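Local coordinates for E3 ubiquitin-protein ligase HERC2 (Homo sapiens, PDB 4L1M) that probably acts as an E3 ubiquitin ligase, its RCC1-like beta-propeller domain being of a kind that commonly serves as a platform for binding other proteins, at residues Val55-Cys60 against Leu66-Asn71; Gly106-Ala111 against Gly126-His131; Gly161-Ala166 against Tyr182-His187; Ala221-Glu224 against Val228-Trp231; Glu254-Leu259 against Arg300-Leu305. One frame throughout, in Å; residues are numbered along the deposited sequence.

Contact 1: residues Val55-Cys60 against Leu66-Asn71; sequences VTQIAC and LILSRN
The carbonyl oxygen of L68 is gripped twice by T56. Its main bond comes from T56 N at 3.0 Å, nearly straight at the hydrogen (172°), and T56 OG1 adds a weak one at 3.4 Å. The hydroxyl can do this because it stands between its own backbone N and carbonyl carbon (chi1 66°), while CG2 lies over the CA of R70. This is the site of a beta bulge: V55 pairs with S69 but Q57 with L68, and T56 is the extra residue, a place that suits a short side chain able to bond back to the backbone. Beyond it the antiparallel hairpin is regular. L68 N donates to Q57 O at 3.0 Å, and A59 and L66 exchange two bonds, the shorter being L66 N to A59 O at 2.9 Å.

The side chains sort onto two faces. I58 and I67 share one, with W378 of strand 374-379 against I58, and CG2 of V55 meets CG2 of I67 at 3.7 Å. Q57, A59, L66 and L68 take the other, where I100 of strand 97-101 packs on Q57, A59 and L68. Isoleucine, leucine and alanine thus suit the interfaces with the adjoining blades. Since nearly all the polar bonding across the contact is between backbone atoms, the side chains of this innermost hairpin are left to make apolar contacts with the blades on both sides.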
# COMPACT_ATOMS: atom_id res chain seq x y z
N VAL A 55 -13.42 -11.46 4.29
CA VAL A 55 -12.29 -10.54 4.06
C VAL A 55 -12.77 -9.11 3.78
O VAL A 55 -13.68 -8.90 2.97
CB VAL A 55 -11.43 -11.03 2.90
CG1 VAL A 55 -10.25 -10.12 2.69
CG2 VAL A 55 -10.95 -12.44 3.18
N THR A 56 -12.19 -8.14 4.49
CA THR A 56 -12.46 -6.72 4.24
C THR A 56 -11.20 -6.04 3.73
O THR A 56 -11.28 -5.05 3.01
CB THR A 56 -13.00 -5.97 5.49
OG1 THR A 56 -12.01 -5.92 6.52
CG2 THR A 56 -14.23 -6.65 6.03
N GLN A 57 -10.04 -6.57 4.13
CA GLN A 57 -8.75 -6.02 3.76
C GLN A 57 -7.67 -7.09 3.73
O GLN A 57 -7.73 -8.05 4.48
CB GLN A 57 -8.37 -4.99 4.81
CG GLN A 57 -7.77 -3.70 4.30
CD GLN A 57 -7.80 -2.68 5.44
OE1 GLN A 57 -8.89 -2.28 5.92
NE2 GLN A 57 -6.64 -2.30 5.90
N ILE A 58 -6.68 -6.91 2.86
CA ILE A 58 -5.51 -7.73 2.84
C ILE A 58 -4.27 -6.85 2.70
O ILE A 58 -4.19 -6.05 1.78
CB ILE A 58 -5.53 -8.71 1.64
CG1 ILE A 58 -6.63 -9.73 1.83
CG2 ILE A 58 -4.17 -9.39 1.47
CD1 ILE A 58 -6.72 -10.78 0.74
N ALA A 59 -3.31 -7.03 3.60
CA ALA A 59 -2.05 -6.29 3.58
C ALA A 59 -0.90 -7.27 3.29
O ALA A 59 -0.62 -8.15 4.08
CB ALA A 59 -1.83 -5.60 4.89
N CYS A 60 -0.26 -7.07 2.15
CA CYS A 60 0.73 -7.99 1.67
C CYS A 60 2.12 -7.55 2.13
O CYS A 60 2.56 -6.46 1.81
CB CYS A 60 0.66 -8.04 0.15
SG CYS A 60 -0.83 -8.86 -0.49
N LEU A 66 -1.38 -10.40 5.75
CA LEU A 66 -2.34 -10.27 6.80
C LEU A 66 -3.72 -10.15 6.17
O LEU A 66 -3.87 -9.53 5.11
CB LEU A 66 -2.08 -9.00 7.60
CG LEU A 66 -0.81 -8.93 8.44
CD1 LEU A 66 -0.84 -7.68 9.27
CD2 LEU A 66 -0.66 -10.14 9.36
N ILE A 67 -4.71 -10.72 6.84
CA ILE A 67 -6.10 -10.62 6.40
C ILE A 67 -6.92 -10.06 7.54
O ILE A 67 -6.83 -10.57 8.66
CB ILE A 67 -6.67 -11.99 6.03
CG1 ILE A 67 -5.74 -12.74 5.08
CG2 ILE A 67 -8.02 -11.84 5.41
CD1 ILE A 67 -4.87 -13.79 5.76
N LEU A 68 -7.72 -9.03 7.28
CA LEU A 68 -8.63 -8.48 8.28
C LEU A 68 -10.02 -9.03 8.01
O LEU A 68 -10.49 -8.95 6.87
CB LEU A 68 -8.66 -6.96 8.18
CG LEU A 68 -9.60 -6.24 9.15
CD1 LEU A 68 -9.17 -6.54 10.57
CD2 LEU A 68 -9.65 -4.74 8.89
N SER A 69 -10.68 -9.56 9.05
CA SER A 69 -12.01 -10.16 8.92
C SER A 69 -13.09 -9.17 9.29
O SER A 69 -12.85 -8.21 10.04
CB SER A 69 -12.17 -11.36 9.85
OG SER A 69 -10.94 -11.76 10.37
N ARG A 70 -14.30 -9.42 8.77
CA ARG A 70 -15.48 -8.60 9.06
C ARG A 70 -15.64 -8.34 10.57
O ARG A 70 -16.01 -7.24 10.99
CB ARG A 70 -16.74 -9.25 8.45
CG ARG A 70 -17.44 -10.29 9.29
CD ARG A 70 -16.70 -11.60 9.45
NE ARG A 70 -17.40 -12.41 10.46
CZ ARG A 70 -17.01 -13.62 10.89
NH1 ARG A 70 -15.92 -14.19 10.39
NH2 ARG A 70 -17.74 -14.26 11.82
N ASN A 71 -15.31 -9.36 11.38
CA ASN A 71 -15.45 -9.30 12.85
C ASN A 71 -14.28 -8.60 13.56
O ASN A 71 -14.23 -8.57 14.77
CB ASN A 71 -15.70 -10.71 13.45
CG ASN A 71 -14.47 -11.64 13.36
OD1 ASN A 71 -13.44 -11.30 12.76
ND2 ASN A 71 -14.58 -12.81 13.95

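Contact 2: residues Gly106-Ala111 against Gly126-His131; sequences GHHYLA and GGRLGH. With SO4 (sulfate ion), chain G.
H108 lays one face of its imidazole on the aliphatic chain of R128, and this is the tight part of the contact. R128 CD stands 3.7 Å from the ring centroid and 15° off the normal, a CH-pi contact, with CG next to it over the ring carbons. Both side chains start between their own backbone N and carbonyl carbon, and the arginine then bends at chi3 (72°), which turns its guanidinium past the ring with the two planes 74° apart. A long flexible residue suits the place: its methylenes cover the ring while its charged end reaches back, NE bonding to the carbonyl oxygen of D125. L129 closes in beside it, CD2 at 3.9 Å from H108 CB.

R128 and L129 are the middle residues of a type I turn from G127 to G130, closed by G130 N to G127 O at 3.0 Å. Both end residues are glycines with positive phi, a conformation that glycine adopts easily. The turn belongs to the long connection between the third and fourth strands of a propeller blade in the RCC1 fold, and H108 begins the second strand. H108 NE2 bonds to S165 OG of the next blade, and R128 O is bonded to the same hydroxyl.

The other side of the strand end is looser and polar. A sulfate, probably from the crystallisation liquor, takes a bond from Y109 OH to its O4 at 3.1 Å and a weak one from H107 ND1 to O2 at 3.3 Å, the latter in the plane of the imidazole; R64 NE also bonds to the ion, and H107 is solvent-exposed.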
# COMPACT_ATOMS: atom_id res chain seq x y z
N GLY A 106 8.41 -5.61 2.72
CA GLY A 106 8.63 -5.41 4.17
C GLY A 106 8.39 -6.62 5.07
O GLY A 106 7.88 -7.65 4.63
N HIS A 107 8.77 -6.46 6.34
CA HIS A 107 8.75 -7.51 7.36
C HIS A 107 8.20 -6.96 8.68
O HIS A 107 8.62 -7.39 9.76
CB HIS A 107 10.19 -8.08 7.61
CG HIS A 107 10.83 -8.62 6.37
ND1 HIS A 107 10.83 -9.96 6.06
CD2 HIS A 107 11.43 -7.99 5.33
CE1 HIS A 107 11.42 -10.14 4.89
NE2 HIS A 107 11.79 -8.96 4.42
N HIS A 108 7.34 -5.96 8.61
CA HIS A 108 6.69 -5.47 9.79
C HIS A 108 5.27 -5.07 9.46
O HIS A 108 4.95 -4.86 8.31
CB HIS A 108 7.48 -4.35 10.47
CG HIS A 108 7.36 -3.02 9.80
ND1 HIS A 108 7.86 -2.77 8.54
CD2 HIS A 108 6.86 -1.84 10.24
CE1 HIS A 108 7.66 -1.50 8.23
NE2 HIS A 108 7.06 -0.91 9.25
N TYR A 109 4.44 -4.99 10.50
CA TYR A 109 3.01 -4.87 10.32
C TYR A 109 2.50 -3.80 11.26
O TYR A 109 3.06 -3.62 12.35
CB TYR A 109 2.36 -6.22 10.64
CG TYR A 109 3.13 -7.35 10.02
CD1 TYR A 109 2.88 -7.77 8.73
CD2 TYR A 109 4.16 -7.96 10.72
CE1 TYR A 109 3.62 -8.78 8.14
CE2 TYR A 109 4.91 -8.97 10.15
CZ TYR A 109 4.63 -9.38 8.86
OH TYR A 109 5.41 -10.40 8.31
N LEU A 110 1.46 -3.09 10.84
CA LEU A 110 0.67 -2.23 11.71
C LEU A 110 -0.81 -2.65 11.70
O LEU A 110 -1.33 -3.11 10.69
CB LEU A 110 0.73 -0.80 11.22
CG LEU A 110 2.09 -0.16 11.15
CD1 LEU A 110 1.92 1.28 10.69
CD2 LEU A 110 2.80 -0.18 12.49
N ALA A 111 -1.46 -2.43 12.83
CA ALA A 111 -2.87 -2.65 12.94
C ALA A 111 -3.50 -1.52 13.73
O ALA A 111 -2.93 -1.05 14.70
CB ALA A 111 -3.14 -3.98 13.61
N GLY A 126 16.02 0.02 12.99
CA GLY A 126 15.82 1.43 12.66
C GLY A 126 14.66 2.13 13.37
O GLY A 126 14.41 3.31 13.14
N GLY A 127 13.94 1.38 14.22
CA GLY A 127 12.90 1.94 15.05
C GLY A 127 11.54 1.94 14.39
O GLY A 127 10.64 2.63 14.86
N ARG A 128 11.39 1.16 13.33
CA ARG A 128 10.15 1.14 12.56
C ARG A 128 8.89 0.74 13.36
O ARG A 128 7.77 1.04 12.91
CB ARG A 128 10.32 0.23 11.34
CG ARG A 128 10.38 -1.27 11.68
CD ARG A 128 10.84 -2.09 10.50
NE ARG A 128 12.26 -1.89 10.22
CZ ARG A 128 12.93 -2.49 9.24
NH1 ARG A 128 14.23 -2.24 9.05
NH2 ARG A 128 12.29 -3.32 8.44
N LEU A 129 9.04 0.05 14.49
CA LEU A 129 7.88 -0.36 15.27
C LEU A 129 7.33 0.77 16.15
O LEU A 129 6.20 0.66 16.65
CB LEU A 129 8.20 -1.60 16.12
CG LEU A 129 8.71 -2.80 15.33
CD1 LEU A 129 9.07 -3.97 16.23
CD2 LEU A 129 7.72 -3.22 14.23
N GLY A 130 8.12 1.82 16.36
CA GLY A 130 7.65 3.00 17.07
C GLY A 130 7.63 2.96 18.60
O GLY A 130 7.04 3.82 19.22
N HIS A 131 8.31 1.99 19.21
CA HIS A 131 8.33 1.86 20.67
C HIS A 131 9.55 2.49 21.34
O HIS A 131 9.76 2.30 22.52
CB HIS A 131 8.26 0.40 21.07
CG HIS A 131 7.13 -0.32 20.44
ND1 HIS A 131 5.81 0.01 20.67
CD2 HIS A 131 7.10 -1.35 19.55
CE1 HIS A 131 5.02 -0.77 19.95
NE2 HIS A 131 5.78 -1.61 19.27
S SO4 G . 8.47 -12.44 7.88
O1 SO4 G . 7.79 -13.74 8.07
O2 SO4 G . 9.93 -12.68 7.73
O3 SO4 G . 7.93 -11.77 6.67
O4 SO4 G . 8.21 -11.54 9.05

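Contact 3: residues Gly161-Ala166 against Tyr182-His187; sequences GSTYSA and YGRLGH
Y164 turns one face of its phenol ring to the side chain of R184, whose CD lies 3.7 Å from the ring centroid and 21° off the normal in a CH-pi contact. The methylene sits toward the rim, closest to Y164 CD1 at 3.5 Å, while CG and CB follow across the ring. A bend at chi3 (60°) then carries the guanidinium beyond the ring, with the planes 69° apart, and brings NH2 to 3.0 Å from T163 OG1. Arginine fits because it is apolar where the ring lies and polar where the backbone is near: NE bonds to N181 O, and NH2 makes a weak bond to G215 O.

L185 supplies the second apolar touch. Its CD2 methyl approaches Y164 CD2 at 3.9 Å, the two side chains running antiparallel to one another. The tyrosine is long enough for its hydroxyl to leave this packing and bond to T219 OG1 and G213 N of the following blade, so a buried polar end is satisfied, which fixes the far end of the ring.

R184 and L185 occupy the middle of a type I turn closed by G186 N to G183 O at 3.0 Å, with glycines at both ends in positive-phi conformations. A Gly-Arg-Leu-Gly turn, followed by histidine, folded against an aromatic residue at the start of a blade's second strand is a recurring element of the RCC1-type beta-propeller.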
# COMPACT_ATOMS: atom_id res chain seq x y z
N GLY A 161 6.37 1.39 4.99
CA GLY A 161 7.39 1.25 3.96
C GLY A 161 8.14 -0.03 4.21
O GLY A 161 7.77 -0.83 5.07
N SER A 162 9.20 -0.26 3.44
CA SER A 162 10.03 -1.45 3.66
C SER A 162 10.75 -1.36 4.99
O SER A 162 10.91 -2.37 5.66
CB SER A 162 11.04 -1.65 2.52
OG SER A 162 11.87 -0.52 2.41
N THR A 163 11.15 -0.15 5.38
CA THR A 163 11.89 0.04 6.62
C THR A 163 11.38 1.17 7.51
O THR A 163 12.09 1.59 8.44
CB THR A 163 13.38 0.32 6.30
OG1 THR A 163 13.48 1.51 5.53
CG2 THR A 163 13.99 -0.86 5.54
N TYR A 164 10.19 1.68 7.24
CA TYR A 164 9.63 2.77 8.02
C TYR A 164 8.13 2.68 8.07
O TYR A 164 7.55 1.72 7.55
CB TYR A 164 10.12 4.13 7.52
CG TYR A 164 9.72 4.55 6.13
CD1 TYR A 164 10.10 3.82 5.00
CD2 TYR A 164 9.03 5.74 5.92
CE1 TYR A 164 9.75 4.24 3.72
CE2 TYR A 164 8.68 6.16 4.65
CZ TYR A 164 9.04 5.41 3.56
OH TYR A 164 8.69 5.87 2.29
N SER A 165 7.49 3.65 8.73
CA SER A 165 6.08 3.60 9.03
C SER A 165 5.49 5.02 9.02
O SER A 165 6.21 6.01 9.20
CB SER A 165 5.88 2.95 10.40
OG SER A 165 6.41 1.63 10.46
N ALA A 166 4.17 5.11 8.83
CA ALA A 166 3.50 6.38 8.97
C ALA A 166 2.09 6.22 9.53
O ALA A 166 1.52 5.11 9.55
CB ALA A 166 3.46 7.12 7.65
N TYR A 182 18.12 8.90 3.24
CA TYR A 182 17.68 9.72 2.12
C TYR A 182 16.46 10.58 2.42
O TYR A 182 15.79 11.06 1.50
CB TYR A 182 17.45 8.85 0.88
CG TYR A 182 18.68 8.14 0.42
CD1 TYR A 182 19.73 8.84 -0.15
CD2 TYR A 182 18.81 6.75 0.56
CE1 TYR A 182 20.90 8.20 -0.56
CE2 TYR A 182 19.96 6.10 0.16
CZ TYR A 182 21.01 6.84 -0.39
OH TYR A 182 22.16 6.22 -0.83
N GLY A 183 16.17 10.80 3.69
CA GLY A 183 15.12 11.73 4.10
C GLY A 183 13.71 11.23 3.94
O GLY A 183 12.78 12.03 3.90
N ARG A 184 13.53 9.92 3.90
CA ARG A 184 12.21 9.33 3.69
C ARG A 184 11.20 9.68 4.77
O ARG A 184 10.00 9.60 4.53
CB ARG A 184 12.32 7.79 3.58
CG ARG A 184 12.66 7.06 4.88
CD ARG A 184 13.07 5.61 4.62
NE ARG A 184 14.25 5.58 3.77
CZ ARG A 184 14.74 4.53 3.13
NH1 ARG A 184 15.79 4.66 2.38
NH2 ARG A 184 14.20 3.35 3.26
N LEU A 185 11.65 10.03 5.96
CA LEU A 185 10.73 10.41 7.03
C LEU A 185 10.21 11.85 6.88
O LEU A 185 9.16 12.18 7.43
CB LEU A 185 11.38 10.24 8.41
CG LEU A 185 11.95 8.86 8.69
CD1 LEU A 185 12.67 8.84 10.03
CD2 LEU A 185 10.87 7.79 8.66
N GLY A 186 10.94 12.70 6.15
CA GLY A 186 10.49 14.07 5.88
C GLY A 186 10.78 15.12 6.97
O GLY A 186 10.14 16.17 6.98
N HIS A 187 11.74 14.86 7.85
CA HIS A 187 12.06 15.82 8.92
C HIS A 187 13.34 16.58 8.69
O HIS A 187 13.95 17.04 9.63
CB HIS A 187 12.14 15.11 10.27
CG HIS A 187 10.99 14.21 10.53
ND1 HIS A 187 9.69 14.65 10.53
CD2 HIS A 187 10.94 12.87 10.77
CE1 HIS A 187 8.89 13.64 10.79
NE2 HIS A 187 9.62 12.55 10.93

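Contact 4: residues Ala221-Glu224 against Val228-Trp231; sequences AVTE and VWSW
The first torsions of W229 and T223 bring indole and hydroxyl together: W229 has CG anti to its carbonyl carbon (chi1 -53°), and T223 holds OG1 between its backbone N and carbonyl carbon (chi1 48°). The indole N-H thereby points at the hydroxyl, NE1 to OG1 being 3.3 Å and almost straight at 169°, with the oxygen in the ring plane. This side-chain bond closes the end of a beta hairpin, the second and third strands of one propeller blade. Threonine suits the spot: its hydroxyl accepts the indole N-H and lies within hydrogen-bonding distance of N225 OD1 and Q227 O in the connecting turn, which its single proton can serve only alternately or by sharing, and its CG2 methyl lies to one side of the indole plane, 3.5 Å from W229 NE1.

Further from the turn, A221 and W229 form a hydrogen-bonded antiparallel pair, with A221 N to W229 O and W229 N to A221 O both at 2.9 Å. One step nearer the turn, V222 and V228 form a non-hydrogen-bonded pair. Their side chains lie on the face opposite A221 and W229 and turn to V264 in strand 261-267 of the next blade, where beta-branched residues serve both strand and interface.

Small A221 suits its face, where the W231 indole packs on it. The side chain of W231, placed unlike that of W229, brings its six-membered ring back to A221, while NE1 bonds weakly to R184 O in the preceding blade. The far end of that ring, W231 CH2, comes to 3.9 Å from A221 CB.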
# COMPACT_ATOMS: atom_id res chain seq x y z
N ALA A 221 2.34 11.95 -0.25
CA ALA A 221 1.18 12.26 0.56
C ALA A 221 0.22 13.17 -0.18
O ALA A 221 0.59 13.83 -1.13
CB ALA A 221 1.60 12.91 1.87
N VAL A 222 -1.03 13.19 0.29
CA VAL A 222 -2.06 13.99 -0.32
C VAL A 222 -2.72 14.78 0.78
O VAL A 222 -3.01 14.23 1.83
CB VAL A 222 -3.12 13.12 -0.99
CG1 VAL A 222 -4.10 13.99 -1.75
CG2 VAL A 222 -2.49 12.12 -1.95
N THR A 223 -2.97 16.07 0.51
CA THR A 223 -3.68 16.93 1.44
C THR A 223 -5.12 17.16 0.94
O THR A 223 -5.41 16.94 -0.24
CB THR A 223 -2.95 18.26 1.64
OG1 THR A 223 -2.59 18.82 0.38
CG2 THR A 223 -1.69 18.04 2.44
N GLU A 224 -6.02 17.61 1.83
CA GLU A 224 -7.46 17.76 1.51
C GLU A 224 -7.73 18.69 0.34
O GLU A 224 -8.75 18.54 -0.34
CB GLU A 224 -8.28 18.20 2.75
N VAL A 228 -0.54 17.26 -3.87
CA VAL A 228 0.26 16.09 -3.66
C VAL A 228 1.70 16.47 -3.36
O VAL A 228 2.22 17.44 -3.92
CB VAL A 228 0.23 15.25 -4.92
CG1 VAL A 228 0.72 13.85 -4.63
CG2 VAL A 228 -1.19 15.25 -5.45
N TRP A 229 2.32 15.68 -2.50
CA TRP A 229 3.66 15.96 -1.97
C TRP A 229 4.54 14.72 -2.06
O TRP A 229 4.07 13.58 -1.93
CB TRP A 229 3.55 16.37 -0.50
CG TRP A 229 2.59 17.48 -0.31
CD1 TRP A 229 1.23 17.37 -0.18
CD2 TRP A 229 2.88 18.86 -0.27
NE1 TRP A 229 0.66 18.61 -0.05
CE2 TRP A 229 1.66 19.55 -0.10
CE3 TRP A 229 4.07 19.60 -0.31
CZ2 TRP A 229 1.59 20.93 -0.02
CZ3 TRP A 229 4.00 20.97 -0.22
CH2 TRP A 229 2.76 21.63 -0.07
N SER A 230 5.83 14.96 -2.26
CA SER A 230 6.80 13.88 -2.25
C SER A 230 8.08 14.31 -1.59
O SER A 230 8.43 15.49 -1.59
CB SER A 230 7.12 13.43 -3.67
OG SER A 230 7.68 14.47 -4.42
N TRP A 231 8.77 13.32 -1.02
CA TRP A 231 10.09 13.51 -0.49
C TRP A 231 10.79 12.15 -0.36
O TRP A 231 10.20 11.10 -0.63
CB TRP A 231 10.00 14.24 0.85
CG TRP A 231 9.27 13.52 1.91
CD1 TRP A 231 9.81 12.70 2.86
CD2 TRP A 231 7.84 13.56 2.18
NE1 TRP A 231 8.81 12.24 3.72
CE2 TRP A 231 7.60 12.74 3.31
CE3 TRP A 231 6.75 14.20 1.58
CZ2 TRP A 231 6.30 12.56 3.85
CZ3 TRP A 231 5.47 14.01 2.11
CH2 TRP A 231 5.26 13.20 3.24

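Contact 5: residues Glu254-Leu259 against Arg300-Leu305; sequences EKLQDL and RYPKLL
L256 and P302 carry the apolar centre of this contact, their side chains crossing at a slant. The leucine sends CD2 to P302 CB at 3.7 Å, and its CG lies 3.9 Å from P302 CG, so one branch of the isobutyl group rests on the CB-CG side of the proline ring. Proline offers a compact, rigid apolar surface with no backbone N-H to bury, which suits a residue just after the corner where the chain turns at Y301.

K255 runs past on the solvent side. Its CB touches P302 CD at 4.0 Å; a bend at chi2 (-72°) then turns the rest of the chain toward Y301, where CG and CE each come to 4.0 Å from CD1 of the ring. The ammonium goes on above the ring, NZ lying 5.4 Å from the centroid and 18° off the normal, which is long and at most a weak cation-pi attraction. A lysine fits here since its methylenes can lie on proline and tyrosine while its charged end can remain in solvent.

No hydrogen bond crosses between the segments, so the join rests mainly on apolar packing. It sits at the propeller's periphery. The 3-10 segment 254-256 follows strand 250-252, the outermost strand of one blade, and P302 lies on strand 302-304, the outermost of the next; W283 of strand 280-284 lies against both L256 and P302, and I253 also packs on the proline.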
# COMPACT_ATOMS: atom_id res chain seq x y z
N GLU A 254 4.25 19.77 -8.66
CA GLU A 254 3.66 20.86 -9.42
C GLU A 254 2.85 20.38 -10.65
O GLU A 254 1.84 20.98 -10.99
CB GLU A 254 4.76 21.88 -9.86
CG GLU A 254 5.63 22.58 -8.77
CD GLU A 254 6.98 21.89 -8.34
OE1 GLU A 254 7.60 21.14 -9.15
OE2 GLU A 254 7.46 22.11 -7.18
N LYS A 255 3.24 19.27 -11.26
CA LYS A 255 2.46 18.73 -12.41
C LYS A 255 1.09 18.19 -12.04
O LYS A 255 0.23 18.09 -12.91
CB LYS A 255 3.22 17.63 -13.11
CG LYS A 255 4.55 18.08 -13.67
CD LYS A 255 4.41 18.97 -14.87
CE LYS A 255 5.77 19.48 -15.31
NZ LYS A 255 5.60 20.36 -16.49
N LEU A 256 0.88 17.83 -10.78
CA LEU A 256 -0.41 17.32 -10.30
C LEU A 256 -1.28 18.42 -9.68
O LEU A 256 -2.43 18.14 -9.26
CB LEU A 256 -0.21 16.24 -9.25
CG LEU A 256 0.47 14.98 -9.71
CD1 LEU A 256 0.61 14.04 -8.51
CD2 LEU A 256 -0.26 14.27 -10.83
N GLN A 257 -0.77 19.64 -9.64
CA GLN A 257 -1.22 20.65 -8.68
C GLN A 257 -2.56 21.25 -9.04
O GLN A 257 -3.11 22.02 -8.28
CB GLN A 257 -0.16 21.77 -8.52
CG GLN A 257 -0.28 22.87 -9.58
CD GLN A 257 0.98 23.76 -9.78
OE1 GLN A 257 1.88 23.85 -8.91
NE2 GLN A 257 1.05 24.40 -10.94
N ASP A 258 -3.07 20.92 -10.23
CA ASP A 258 -4.44 21.27 -10.59
C ASP A 258 -5.48 20.12 -10.66
O ASP A 258 -6.65 20.33 -11.06
CB ASP A 258 -4.40 21.97 -11.95
CG ASP A 258 -3.68 21.14 -13.00
OD1 ASP A 258 -2.72 20.38 -12.66
OD2 ASP A 258 -4.11 21.23 -14.18
N LEU A 259 -5.10 18.93 -10.23
CA LEU A 259 -5.95 17.78 -10.39
C LEU A 259 -6.43 17.55 -8.95
O LEU A 259 -5.76 17.97 -7.97
CB LEU A 259 -5.16 16.59 -10.98
CG LEU A 259 -4.32 17.06 -12.16
CD1 LEU A 259 -3.28 16.02 -12.53
CD2 LEU A 259 -5.20 17.42 -13.36
N ARG A 300 10.04 10.90 -15.39
CA ARG A 300 10.47 11.73 -14.27
C ARG A 300 9.49 12.81 -13.85
O ARG A 300 9.73 13.54 -12.89
CB ARG A 300 11.83 12.31 -14.59
CG ARG A 300 12.86 11.21 -14.80
CD ARG A 300 14.23 11.74 -15.17
NE ARG A 300 15.07 10.61 -15.52
CZ ARG A 300 15.82 9.92 -14.66
NH1 ARG A 300 15.89 10.25 -13.37
NH2 ARG A 300 16.50 8.89 -15.10
N TYR A 301 8.35 12.87 -14.54
CA TYR A 301 7.20 13.64 -14.11
C TYR A 301 5.95 12.79 -14.23
O TYR A 301 5.86 11.98 -15.12
CB TYR A 301 7.03 14.85 -14.98
CG TYR A 301 8.21 15.78 -14.97
CD1 TYR A 301 8.35 16.78 -13.98
CD2 TYR A 301 9.16 15.74 -15.98
CE1 TYR A 301 9.40 17.68 -14.02
CE2 TYR A 301 10.21 16.63 -16.00
CZ TYR A 301 10.32 17.60 -15.02
OH TYR A 301 11.38 18.46 -15.05
N PRO A 302 4.96 13.01 -13.36
CA PRO A 302 3.71 12.25 -13.44
C PRO A 302 3.13 12.23 -14.83
O PRO A 302 3.05 13.26 -15.46
CB PRO A 302 2.78 13.04 -12.51
CG PRO A 302 3.71 13.61 -11.50
CD PRO A 302 4.88 14.05 -12.34
N LYS A 303 2.78 11.06 -15.31
CA LYS A 303 2.28 10.90 -16.67
C LYS A 303 0.96 10.13 -16.64
O LYS A 303 0.86 9.11 -15.95
CB LYS A 303 3.30 10.16 -17.51
CG LYS A 303 2.87 9.89 -18.93
CD LYS A 303 3.88 9.01 -19.63
CE LYS A 303 4.05 9.38 -21.09
NZ LYS A 303 2.85 8.99 -21.88
N LEU A 304 -0.04 10.65 -17.34
CA LEU A 304 -1.33 10.02 -17.40
C LEU A 304 -1.21 8.63 -18.02
O LEU A 304 -0.62 8.47 -19.09
CB LEU A 304 -2.32 10.88 -18.22
CG LEU A 304 -3.77 10.36 -18.40
CD1 LEU A 304 -4.45 10.13 -17.07
CD2 LEU A 304 -4.60 11.31 -19.24
N LEU A 305 -1.83 7.65 -17.37
CA LEU A 305 -1.82 6.27 -17.85
C LEU A 305 -2.94 6.06 -18.88
O LEU A 305 -4.09 5.80 -18.53
CB LEU A 305 -1.95 5.34 -16.64
CG LEU A 305 -1.65 3.87 -16.81
CD1 LEU A 305 -0.27 3.66 -17.40
CD2 LEU A 305 -1.73 3.16 -15.48

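In the fold
The five contacts follow the chain round one propeller. Contacts 1 and 4 are hairpins within single blades, buried and built on backbone hydrogen bonds, though contact 4 adds an indole bond. Contacts 2 and 3 are equivalents in successive blades: in each a glycine-flanked turn lays an arginine over an aromatic ring, histidine in one and tyrosine in the other. They are joined directly through S165, and contact 3 leads on to contact 4 through R184 and W231. Contact 5 is the most peripheral, partly exposed and without hydrogen bonds, yet L256 reaches V228 of contact 4. Contacts 1 and 2 touch through L66 and Y109.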